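Local coordinates for conserved uncharacterized protein (predicted phosphoesterase COG0622) (Streptococcus pneumoniae, PDB 3CK2), which is a predicted phosphoesterase of the calcineurin-like superfamily that holds two manganese ions and probably hydrolyses phosphate ester bonds, at residues Asp152-Val157 against Ser171-Arg176; Leu126-Gly131 against Ala146-Asp151; Asn39-Leu44 against Asn60-Ala65. One frame throughout, in Å; residues are numbered along the deposited sequence.

From the N terminus, interaction 3 comes first: it closes a loop that leaves strand 35-38, passes through strand 54-56 and returns to a loop before strand 70-75, at the dimanganese centre. Interaction 2 closes a second loop, packing strand 125-130 of one sheet on strand 145-150 of the other. Interaction 1 follows, as 146-151 runs straight into 152-157; it closes the hairpin loop between 157 and 171, setting the C-terminal strand at the sheet edge. The three lie in series, without nesting or crossing. Interactions 1 and 2 touch through neighbouring strands of one sheet, and Pro130 of interaction 2 packs on Asn39 of interaction 3; interactions 1 and 3 do not touch, centres about 30 Å apart.

Interaction 1. Residues Asp152-Val157 against Ser171-Arg176; sequences DSYFKV and SKEFSR. With SRT (S,R meso-tartaric acid), chain F.
Phe155 and Arg176 form the tight end of this antiparallel hairpin. Arg176 CD sits 3.8 Å from the centroid of the Phe155 ring, nearly on the ring normal, a CH-pi contact. Beyond it NE comes within 3.4 Å of Phe155 CZ, and the guanidinium overlaps the CZ side of the ring, the planes 18° apart. The Arg176 chain bends at chi3 (60°), bringing NE over the ring, and NH2 is bonded to the backbone O of Asp151. On the same face Val157 CG2 meets the edge of the Phe174 ring at CE2, 4.2 Å away. Between the strands, Phe174 N donates to Phe155 O at 2.8 Å and Val157 N to Lys172 O at 2.8 Å, both nearly straight.

The other face, carrying Tyr154, Lys156, Glu173 and Ser175, is looser and largely exposed. There the Glu173 carboxylate stacks obliquely over one face of the Tyr154 ring, with OE2 3.7 Å from CG. The Lys156 chain, bent at chi2 and chi4, passes Lys172 O, CD 3.5 Å away, and its NZ donates to tartrate O1 at 2.7 Å. Thus backbone bonds tie strand 172-175 to 154-157, the CH-pi contact clamps its C-terminal end, and Phe155, Val157 and Phe174 pack on Leu126 of the opposing sheet; the Lys156 ammonium, which also has a weak, long ion pair with Asp158, is consistent with binding the tartrate carboxylate.

Interaction 2. Residues Leu126-Gly131 against Ala146-Asp151; sequences LFLNPG and ARVEID
Leu128 and Val148 meet tip to tip across the interface of two sheets, Leu128 CD2 lying 3.4 Å from Val148 CG2. That is closer than carbons usually approach, so the packing here appears tight, although at 2.3 Å resolution the exact value is open to doubt. Three more apolar contacts flank it. Leu126 and Val148 slide past one another in opposite directions, with Leu126 CD2 at 3.9 Å from Val148 CG1. Both methyls of Leu128 touch Ala146 CB, CD2 at 4.0 Å and CD1 at 4.1 Å. Farther along, Pro130 CB rests 3.8 Å from Ala146 CB, where the backbones are closest.

No hydrogen bond crosses between the segments, and the strand axes stay 7.8 Å apart at their nearest, their N-to-C directions 148° apart, nearer antiparallel than parallel. This is face-to-face packing of strands from different sheets, as in the two-sheet core of calcineurin-like phosphoesterases. Leu126 and Leu128 extend the layer to Phe155 and Val157 on the neighbouring strand 154-160.

Polar bonds lie to the sides. Asn129 OD1 accepts from Gly131 N at 2.9 Å, an Asx turn spanning Asn129 to Gly131. Arg147, whose side chain leaves the interface, forms a salt bridge with Asp158. Because the meeting groups are methyls and methylenes alone, cohesion between the two sheets rests here on dispersion and the exclusion of water.

Interaction 3. Residues Asn39-Leu44 against Asn60-Ala65; sequences NGDSEL and NMDFYA. With MN (manganese (II) ion), chain B.
Asp62 CG lies anti to the carbonyl carbon (chi1 -70°), beside its own backbone N, and the carboxylate it carries meets the backbone of 41-43. In Asp41 chi1 (-91°), off a staggered position, sets CG between the metal and 60-65. Asp41 OD2 binds manganese at 2.2 Å, while OD1 accepts from the backbone N of Met61 (selenomethionine) at 2.8 Å, met on the syn side of the carboxylate and somewhat out of its plane. One oxygen is thus given to metal and the other to the backbone, which should hold the carboxylate's rotation.

Asp62 in turn is an acceptor for the backbone of 39-44. OD2 takes Asp41 N at 2.9 Å from above the carboxylate plane, and OD1 takes Glu43 N at 2.9 Å, nearly in line with its C-O bond. Waters add to the grip: one joins Ser42 OG to Asp62 OD2, and another donates to Leu44 O and Asp62 OD1. At the outer end a third water bridges Glu43 O and Tyr64 OH.

Asp14, His16 and His115 complete the protein ligands of this manganese, and two waters, each 2.2 Å from the manganese, fill the remaining positions. Asp41 OD2 also binds the second ion, together with Asn60, His84 and His113, so it bridges a dimetal centre as in the calcineurin-like family. Asp62, in the second shell, fixes the backbone of the bridging residue; Asp41 OD1 and Asp62 OD2 are 4.5 Å apart, so their like charges may add to the negative potential, probably offset by the metals and the N-H donors.

Interaction 1. Residues Asp152-Val157 against Ser171-Arg176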
loop_
_atom_site.group_PDB
_atom_site.type_symbol
_atom_site.label_atom_id
_atom_site.label_comp_id
_atom_site.label_asym_id
_atom_site.label_seq_id
_atom_site.Cartn_x
_atom_site.Cartn_y
_atom_site.Cartn_z
ATOM N N ASP A 152 -5.181 -18.800 -0.176
ATOM C CA ASP A 152 -6.136 -19.180 -1.228
ATOM C C ASP A 152 -7.590 -18.818 -0.918
ATOM O O ASP A 152 -8.360 -18.580 -1.829
ATOM C CB ASP A 152 -6.017 -20.673 -1.566
ATOM C CG ASP A 152 -4.806 -20.974 -2.455
ATOM O OD1 ASP A 152 -4.545 -20.211 -3.413
ATOM O OD2 ASP A 152 -4.103 -21.970 -2.195
ATOM N N SER A 153 -7.939 -18.732 0.364
ATOM C CA SER A 153 -9.325 -18.530 0.796
ATOM C C SER A 153 -9.678 -17.087 1.164
ATOM O O SER A 153 -10.835 -16.673 1.027
ATOM C CB SER A 153 -9.593 -19.427 2.001
ATOM O OG SER A 153 -9.270 -20.762 1.682
ATOM N N TYR A 154 -8.687 -16.339 1.629
ATOM C CA TYR A 154 -8.878 -15.036 2.225
ATOM C C TYR A 154 -7.804 -14.022 1.959
ATOM O O TYR A 154 -6.658 -14.333 1.935
ATOM C CB TYR A 154 -8.948 -15.191 3.744
ATOM C CG TYR A 154 -10.060 -16.062 4.209
ATOM C CD1 TYR A 154 -11.361 -15.674 4.061
ATOM C CD2 TYR A 154 -9.809 -17.290 4.766
ATOM C CE1 TYR A 154 -12.367 -16.467 4.461
ATOM C CE2 TYR A 154 -10.814 -18.092 5.169
ATOM C CZ TYR A 154 -12.090 -17.677 5.010
ATOM O OH TYR A 154 -13.101 -18.474 5.393
ATOM N N PHE A 155 -8.214 -12.784 1.826
ATOM C CA PHE A 155 -7.391 -11.620 2.162
ATOM C C PHE A 155 -7.827 -11.133 3.554
ATOM O O PHE A 155 -9.017 -10.917 3.800
ATOM C CB PHE A 155 -7.628 -10.435 1.224
ATOM C CG PHE A 155 -7.318 -10.698 -0.207
ATOM C CD1 PHE A 155 -6.027 -11.014 -0.608
ATOM C CD2 PHE A 155 -8.310 -10.560 -1.178
ATOM C CE1 PHE A 155 -5.733 -11.211 -1.944
ATOM C CE2 PHE A 155 -8.017 -10.775 -2.528
ATOM C CZ PHE A 155 -6.733 -11.089 -2.910
ATOM N N LYS A 156 -6.864 -10.939 4.451
ATOM C CA LYS A 156 -7.148 -10.363 5.763
ATOM C C LYS A 156 -6.412 -9.032 5.828
ATOM O O LYS A 156 -5.209 -8.997 5.633
ATOM C CB LYS A 156 -6.708 -11.314 6.898
ATOM C CG LYS A 156 -6.835 -10.709 8.323
ATOM C CD LYS A 156 -8.293 -10.258 8.652
ATOM C CE LYS A 156 -8.373 -9.419 9.918
ATOM N NZ LYS A 156 -7.608 -10.088 11.002
ATOM N N VAL A 157 -7.142 -7.937 6.049
ATOM C CA VAL A 157 -6.537 -6.598 6.178
ATOM C C VAL A 157 -6.677 -6.019 7.593
ATOM O O VAL A 157 -7.769 -5.951 8.152
ATOM C CB VAL A 157 -7.157 -5.605 5.168
ATOM C CG1 VAL A 157 -6.525 -4.205 5.324
ATOM C CG2 VAL A 157 -7.080 -6.187 3.707
ATOM N N SER A 171 -10.460 -3.351 10.572
ATOM C CA SER A 171 -10.013 -4.627 9.990
ATOM C C SER A 171 -11.098 -5.210 9.100
ATOM O O SER A 171 -12.253 -5.023 9.366
ATOM C CB SER A 171 -9.654 -5.633 11.076
ATOM O OG SER A 171 -8.546 -5.163 11.780
ATOM N N LYS A 172 -10.706 -5.889 8.023
ATOM C CA LYS A 172 -11.646 -6.560 7.130
ATOM C C LYS A 172 -11.095 -7.913 6.691
ATOM O O LYS A 172 -9.902 -8.073 6.514
ATOM C CB LYS A 172 -11.936 -5.692 5.900
ATOM C CG LYS A 172 -12.508 -4.272 6.214
ATOM C CD LYS A 172 -13.586 -3.895 5.221
ATOM C CE LYS A 172 -13.816 -2.379 5.072
ATOM N NZ LYS A 172 -14.563 -2.096 3.786
ATOM N N GLU A 173 -11.986 -8.876 6.507
ATOM C CA GLU A 173 -11.628 -10.155 5.928
ATOM C C GLU A 173 -12.476 -10.373 4.695
ATOM O O GLU A 173 -13.684 -10.262 4.785
ATOM C CB GLU A 173 -11.829 -11.307 6.932
ATOM C CG GLU A 173 -11.418 -12.650 6.332
ATOM C CD GLU A 173 -10.911 -13.661 7.340
ATOM O OE1 GLU A 173 -11.722 -14.112 8.171
ATOM O OE2 GLU A 173 -9.701 -14.032 7.251
ATOM N N PHE A 174 -11.832 -10.669 3.561
ATOM C CA PHE A 174 -12.513 -10.942 2.291
ATOM C C PHE A 174 -12.279 -12.392 1.844
ATOM O O PHE A 174 -11.146 -12.871 1.841
ATOM C CB PHE A 174 -11.985 -10.014 1.197
ATOM C CG PHE A 174 -12.050 -8.540 1.545
ATOM C CD1 PHE A 174 -13.203 -7.807 1.306
ATOM C CD2 PHE A 174 -10.958 -7.888 2.093
ATOM C CE1 PHE A 174 -13.262 -6.438 1.619
ATOM C CE2 PHE A 174 -11.014 -6.536 2.421
ATOM C CZ PHE A 174 -12.172 -5.811 2.174
ATOM N N SER A 175 -13.325 -13.106 1.460
ATOM C CA SER A 175 -13.096 -14.424 0.863
ATOM C C SER A 175 -12.928 -14.307 -0.656
ATOM O O SER A 175 -13.569 -13.483 -1.311
ATOM C CB SER A 175 -14.167 -15.457 1.259
ATOM O OG SER A 175 -15.422 -14.861 1.346
ATOM N N ARG A 176 -12.059 -15.161 -1.187
ATOM C CA ARG A 176 -11.548 -15.062 -2.556
ATOM C C ARG A 176 -12.153 -16.110 -3.505
ATOM O O ARG A 176 -12.909 -16.970 -3.065
ATOM C CB ARG A 176 -10.036 -15.252 -2.538
ATOM C CG ARG A 176 -9.283 -14.326 -1.637
ATOM C CD ARG A 176 -7.791 -14.626 -1.762
ATOM N NE ARG A 176 -7.333 -14.433 -3.137
ATOM C CZ ARG A 176 -6.092 -14.648 -3.559
ATOM N NH1 ARG A 176 -5.780 -14.425 -4.831
ATOM N NH2 ARG A 176 -5.160 -15.063 -2.714
HETATM O O1 SRT F . -9.116 -9.568 13.229
HETATM O O11 SRT F . -10.189 -8.196 14.587
HETATM C C1 SRT F . -9.128 -8.679 14.116
HETATM C C2 SRT F . -7.806 -8.153 14.614
HETATM O O2 SRT F . -7.050 -7.763 13.469
HETATM C C3 SRT F . -6.951 -9.178 15.385
HETATM O O3 SRT F . -7.762 -10.258 15.874
HETATM C C4 SRT F . -6.166 -8.539 16.519
HETATM O O4 SRT F . -5.342 -9.247 17.147
HETATM O O41 SRT F . -6.312 -7.326 16.801
#

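Interaction 2. Residues Leu126-Gly131 against Ala146-Asp151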
loop_
_atom_site.group_PDB
_atom_site.type_symbol
_atom_site.label_atom_id
_atom_site.label_comp_id
_atom_site.label_asym_id
_atom_site.label_seq_id
_atom_site.Cartn_x
_atom_site.Cartn_y
_atom_site.Cartn_z
ATOM N N LEU A 126 -8.846 -7.033 -4.530
ATOM C CA LEU A 126 -8.677 -6.199 -3.344
ATOM C C LEU A 126 -8.004 -4.875 -3.714
ATOM O O LEU A 126 -6.879 -4.872 -4.268
ATOM C CB LEU A 126 -7.813 -6.912 -2.308
ATOM C CG LEU A 126 -7.425 -6.130 -1.051
ATOM C CD1 LEU A 126 -8.652 -5.784 -0.210
ATOM C CD2 LEU A 126 -6.386 -6.898 -0.254
ATOM N N PHE A 127 -8.711 -3.768 -3.426
ATOM C CA PHE A 127 -8.171 -2.413 -3.508
ATOM C C PHE A 127 -7.905 -1.895 -2.092
ATOM O O PHE A 127 -8.780 -1.934 -1.227
ATOM C CB PHE A 127 -9.135 -1.458 -4.230
ATOM C CG PHE A 127 -9.354 -1.797 -5.693
ATOM C CD1 PHE A 127 -8.662 -1.116 -6.698
ATOM C CD2 PHE A 127 -10.247 -2.782 -6.058
ATOM C CE1 PHE A 127 -8.865 -1.434 -8.034
ATOM C CE2 PHE A 127 -10.450 -3.098 -7.397
ATOM C CZ PHE A 127 -9.738 -2.431 -8.377
ATOM N N LEU A 128 -6.696 -1.392 -1.877
ATOM C CA LEU A 128 -6.245 -0.980 -0.557
ATOM C C LEU A 128 -5.473 0.322 -0.624
ATOM O O LEU A 128 -4.500 0.446 -1.384
ATOM C CB LEU A 128 -5.347 -2.059 0.080
ATOM C CG LEU A 128 -4.677 -1.773 1.434
ATOM C CD1 LEU A 128 -5.722 -1.771 2.570
ATOM C CD2 LEU A 128 -3.653 -2.837 1.680
ATOM N N ASN A 129 -5.926 1.271 0.197
ATOM C CA ASN A 129 -5.148 2.436 0.571
ATOM C C ASN A 129 -4.793 2.203 2.024
ATOM O O ASN A 129 -5.691 2.013 2.876
ATOM C CB ASN A 129 -5.965 3.722 0.377
ATOM C CG ASN A 129 -5.119 4.990 0.547
ATOM O OD1 ASN A 129 -4.286 5.077 1.442
ATOM N ND2 ASN A 129 -5.345 5.975 -0.312
ATOM N N PRO A 130 -3.491 2.199 2.336
ATOM C CA PRO A 130 -3.137 1.935 3.732
ATOM C C PRO A 130 -3.449 3.090 4.705
ATOM O O PRO A 130 -3.219 2.929 5.872
ATOM C CB PRO A 130 -1.618 1.700 3.648
ATOM C CG PRO A 130 -1.186 2.596 2.528
ATOM C CD PRO A 130 -2.289 2.453 1.506
ATOM N N GLY A 131 -3.990 4.210 4.206
ATOM C CA GLY A 131 -4.017 5.481 4.906
ATOM C C GLY A 131 -2.729 6.252 4.717
ATOM O O GLY A 131 -1.831 5.834 3.963
ATOM N N ALA A 146 -0.857 -0.459 6.714
ATOM C CA ALA A 146 -1.672 -1.676 6.556
ATOM C C ALA A 146 -0.816 -2.947 6.456
ATOM O O ALA A 146 0.295 -2.954 5.916
ATOM C CB ALA A 146 -2.646 -1.547 5.315
ATOM N N ARG A 147 -1.362 -4.001 7.035
ATOM C CA ARG A 147 -0.899 -5.380 6.871
ATOM C C ARG A 147 -1.966 -6.201 6.133
ATOM O O ARG A 147 -3.138 -6.202 6.534
ATOM C CB ARG A 147 -0.635 -6.011 8.229
ATOM C CG ARG A 147 -0.124 -7.425 8.112
ATOM C CD ARG A 147 0.147 -8.040 9.466
ATOM N NE ARG A 147 -1.082 -8.092 10.256
ATOM C CZ ARG A 147 -1.135 -8.133 11.593
ATOM N NH1 ARG A 147 -0.034 -8.124 12.327
ATOM N NH2 ARG A 147 -2.300 -8.163 12.205
ATOM N N VAL A 148 -1.570 -6.878 5.062
ATOM C CA VAL A 148 -2.453 -7.822 4.377
ATOM C C VAL A 148 -1.909 -9.261 4.520
ATOM O O VAL A 148 -0.738 -9.516 4.233
ATOM C CB VAL A 148 -2.663 -7.481 2.856
ATOM C CG1 VAL A 148 -3.754 -8.406 2.241
ATOM C CG2 VAL A 148 -2.997 -5.982 2.651
ATOM N N GLU A 149 -2.772 -10.178 4.966
ATOM C CA GLU A 149 -2.447 -11.613 4.959
ATOM C C GLU A 149 -3.199 -12.321 3.833
ATOM O O GLU A 149 -4.393 -12.107 3.616
ATOM C CB GLU A 149 -2.684 -12.206 6.333
ATOM C CG GLU A 149 -1.872 -11.388 7.333
ATOM C CD GLU A 149 -1.796 -11.980 8.709
ATOM O OE1 GLU A 149 -2.866 -12.055 9.359
ATOM O OE2 GLU A 149 -0.658 -12.351 9.127
ATOM N N ILE A 150 -2.450 -13.077 3.037
ATOM C CA ILE A 150 -2.983 -13.611 1.790
ATOM C C ILE A 150 -2.872 -15.107 1.816
ATOM O O ILE A 150 -1.799 -15.628 2.060
ATOM C CB ILE A 150 -2.240 -13.074 0.498
ATOM C CG1 ILE A 150 -2.193 -11.532 0.443
ATOM C CG2 ILE A 150 -2.877 -13.651 -0.769
ATOM C CD1 ILE A 150 -0.791 -10.961 0.442
ATOM N N ASP A 151 -3.983 -15.790 1.579
ATOM C CA ASP A 151 -3.926 -17.208 1.210
ATOM C C ASP A 151 -5.016 -17.523 0.172
ATOM O O ASP A 151 -5.660 -16.595 -0.338
ATOM C CB ASP A 151 -3.922 -18.139 2.438
ATOM C CG ASP A 151 -5.235 -18.161 3.192
ATOM O OD1 ASP A 151 -6.193 -17.478 2.834
ATOM O OD2 ASP A 151 -5.308 -18.903 4.186
#

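Interaction 3. Residues Asn39-Leu44 against Asn60-Ala65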
loop_
_atom_site.group_PDB
_atom_site.type_symbol
_atom_site.label_atom_id
_atom_site.label_comp_id
_atom_site.label_asym_id
_atom_site.label_seq_id
_atom_site.Cartn_x
_atom_site.Cartn_y
_atom_site.Cartn_z
ATOM N N ASN A 39 3.428 3.591 -1.207
ATOM C CA ASN A 39 2.641 3.993 -2.373
ATOM C C ASN A 39 2.823 5.469 -2.773
ATOM O O ASN A 39 2.035 6.028 -3.540
ATOM C CB ASN A 39 1.162 3.660 -2.139
ATOM C CG ASN A 39 0.921 2.183 -1.859
ATOM O OD1 ASN A 39 1.753 1.334 -2.206
ATOM N ND2 ASN A 39 -0.244 1.866 -1.234
ATOM N N GLY A 40 3.873 6.079 -2.226
ATOM C CA GLY A 40 4.356 7.375 -2.656
ATOM C C GLY A 40 4.061 8.542 -1.738
ATOM O O GLY A 40 3.448 8.424 -0.668
ATOM N N ASP A 41 4.495 9.701 -2.215
ATOM C CA ASP A 41 4.513 10.956 -1.457
ATOM C C ASP A 41 5.349 10.793 -0.195
ATOM O O ASP A 41 4.923 11.143 0.894
ATOM C CB ASP A 41 3.095 11.392 -1.145
ATOM C CG ASP A 41 2.513 12.295 -2.172
ATOM O OD1 ASP A 41 3.121 12.492 -3.226
ATOM O OD2 ASP A 41 1.405 12.819 -1.881
ATOM N N SER A 42 6.538 10.229 -0.346
ATOM C CA SER A 42 7.500 10.131 0.760
ATOM C C SER A 42 8.287 11.419 0.946
ATOM O O SER A 42 8.690 11.763 2.072
ATOM C CB SER A 42 8.469 8.949 0.550
ATOM O OG SER A 42 9.209 9.064 -0.624
ATOM N N GLU A 43 8.517 12.106 -0.175
ATOM C CA GLU A 43 9.341 13.320 -0.252
ATOM C C GLU A 43 10.827 13.038 0.018
ATOM O O GLU A 43 11.591 13.948 0.294
ATOM C CB GLU A 43 8.799 14.426 0.635
ATOM C CG GLU A 43 7.342 14.824 0.327
ATOM C CD GLU A 43 6.879 15.957 1.248
ATOM O OE1 GLU A 43 7.751 16.631 1.826
ATOM O OE2 GLU A 43 5.659 16.160 1.435
ATOM N N LEU A 44 11.207 11.761 -0.127
ATOM C CA LEU A 44 12.569 11.276 0.014
ATOM C C LEU A 44 13.170 11.069 -1.371
ATOM O O LEU A 44 12.452 11.014 -2.374
ATOM C CB LEU A 44 12.602 9.948 0.822
ATOM C CG LEU A 44 11.943 9.916 2.205
ATOM C CD1 LEU A 44 12.143 8.540 2.888
ATOM C CD2 LEU A 44 12.396 11.081 3.120
ATOM N N ASN A 60 2.554 12.505 -6.446
ATOM C CA ASN A 60 2.625 13.859 -7.026
ATOM C C ASN A 60 3.550 14.841 -6.266
ATOM O O ASN A 60 4.007 15.825 -6.850
ATOM C CB ASN A 60 1.239 14.463 -7.211
ATOM C CG ASN A 60 0.475 14.630 -5.906
ATOM O OD1 ASN A 60 0.305 13.666 -5.172
ATOM N ND2 ASN A 60 -0.043 15.845 -5.649
HETATM N N MSE A 61 3.813 14.562 -4.988
HETATM C CA MSE A 61 4.667 15.390 -4.128
HETATM C C MSE A 61 6.089 14.819 -4.039
HETATM O O MSE A 61 6.867 15.244 -3.204
HETATM C CB MSE A 61 4.071 15.538 -2.695
HETATM C CG MSE A 61 2.755 16.288 -2.624
HETATM SE SE MSE A 61 2.809 18.036 -3.497
HETATM C CE MSE A 61 1.040 18.732 -3.156
ATOM N N ASP A 62 6.406 13.873 -4.919
ATOM C CA ASP A 62 7.746 13.358 -5.129
ATOM C C ASP A 62 8.297 14.013 -6.386
ATOM O O ASP A 62 7.771 13.786 -7.482
ATOM C CB ASP A 62 7.733 11.819 -5.307
ATOM C CG ASP A 62 7.405 11.082 -4.023
ATOM O OD1 ASP A 62 7.837 11.558 -2.970
ATOM O OD2 ASP A 62 6.752 10.017 -4.067
ATOM N N PHE A 63 9.324 14.841 -6.234
ATOM C CA PHE A 63 9.774 15.690 -7.333
ATOM C C PHE A 63 11.034 15.178 -8.017
ATOM O O PHE A 63 11.244 15.470 -9.176
ATOM C CB PHE A 63 9.918 17.137 -6.878
ATOM C CG PHE A 63 8.614 17.739 -6.414
ATOM C CD1 PHE A 63 7.541 17.852 -7.283
ATOM C CD2 PHE A 63 8.444 18.165 -5.118
ATOM C CE1 PHE A 63 6.329 18.401 -6.857
ATOM C CE2 PHE A 63 7.219 18.723 -4.699
ATOM C CZ PHE A 63 6.179 18.823 -5.560
ATOM N N TYR A 64 11.815 14.371 -7.296
ATOM C CA TYR A 64 12.995 13.732 -7.815
ATOM C C TYR A 64 12.625 12.677 -8.849
ATOM O O TYR A 64 11.646 11.865 -8.670
ATOM C CB TYR A 64 13.804 13.017 -6.718
ATOM C CG TYR A 64 14.079 13.758 -5.437
ATOM C CD1 TYR A 64 15.094 14.682 -5.351
ATOM C CD2 TYR A 64 13.379 13.447 -4.278
ATOM C CE1 TYR A 64 15.378 15.331 -4.173
ATOM C CE2 TYR A 64 13.658 14.091 -3.077
ATOM C CZ TYR A 64 14.657 15.032 -3.036
ATOM O OH TYR A 64 14.939 15.673 -1.843
ATOM N N ALA A 65 13.440 12.666 -9.903
ATOM C CA ALA A 65 13.425 11.617 -10.918
ATOM C C ALA A 65 13.825 10.280 -10.279
ATOM O O ALA A 65 14.658 10.225 -9.351
ATOM C CB ALA A 65 14.385 11.986 -12.083
HETATM MN MN MN B . 0.078 12.845 -0.104
HETATM O O HOH W 1 7.910 8.100 -2.726
HETATM O O HOH W 2 12.673 16.227 -0.396
HETATM O O HOH W 3 10.358 12.584 -3.275
HETATM O O HOH W 4 -0.142 15.035 -0.249
HETATM O O HOH W 5 -1.577 12.996 -1.547
#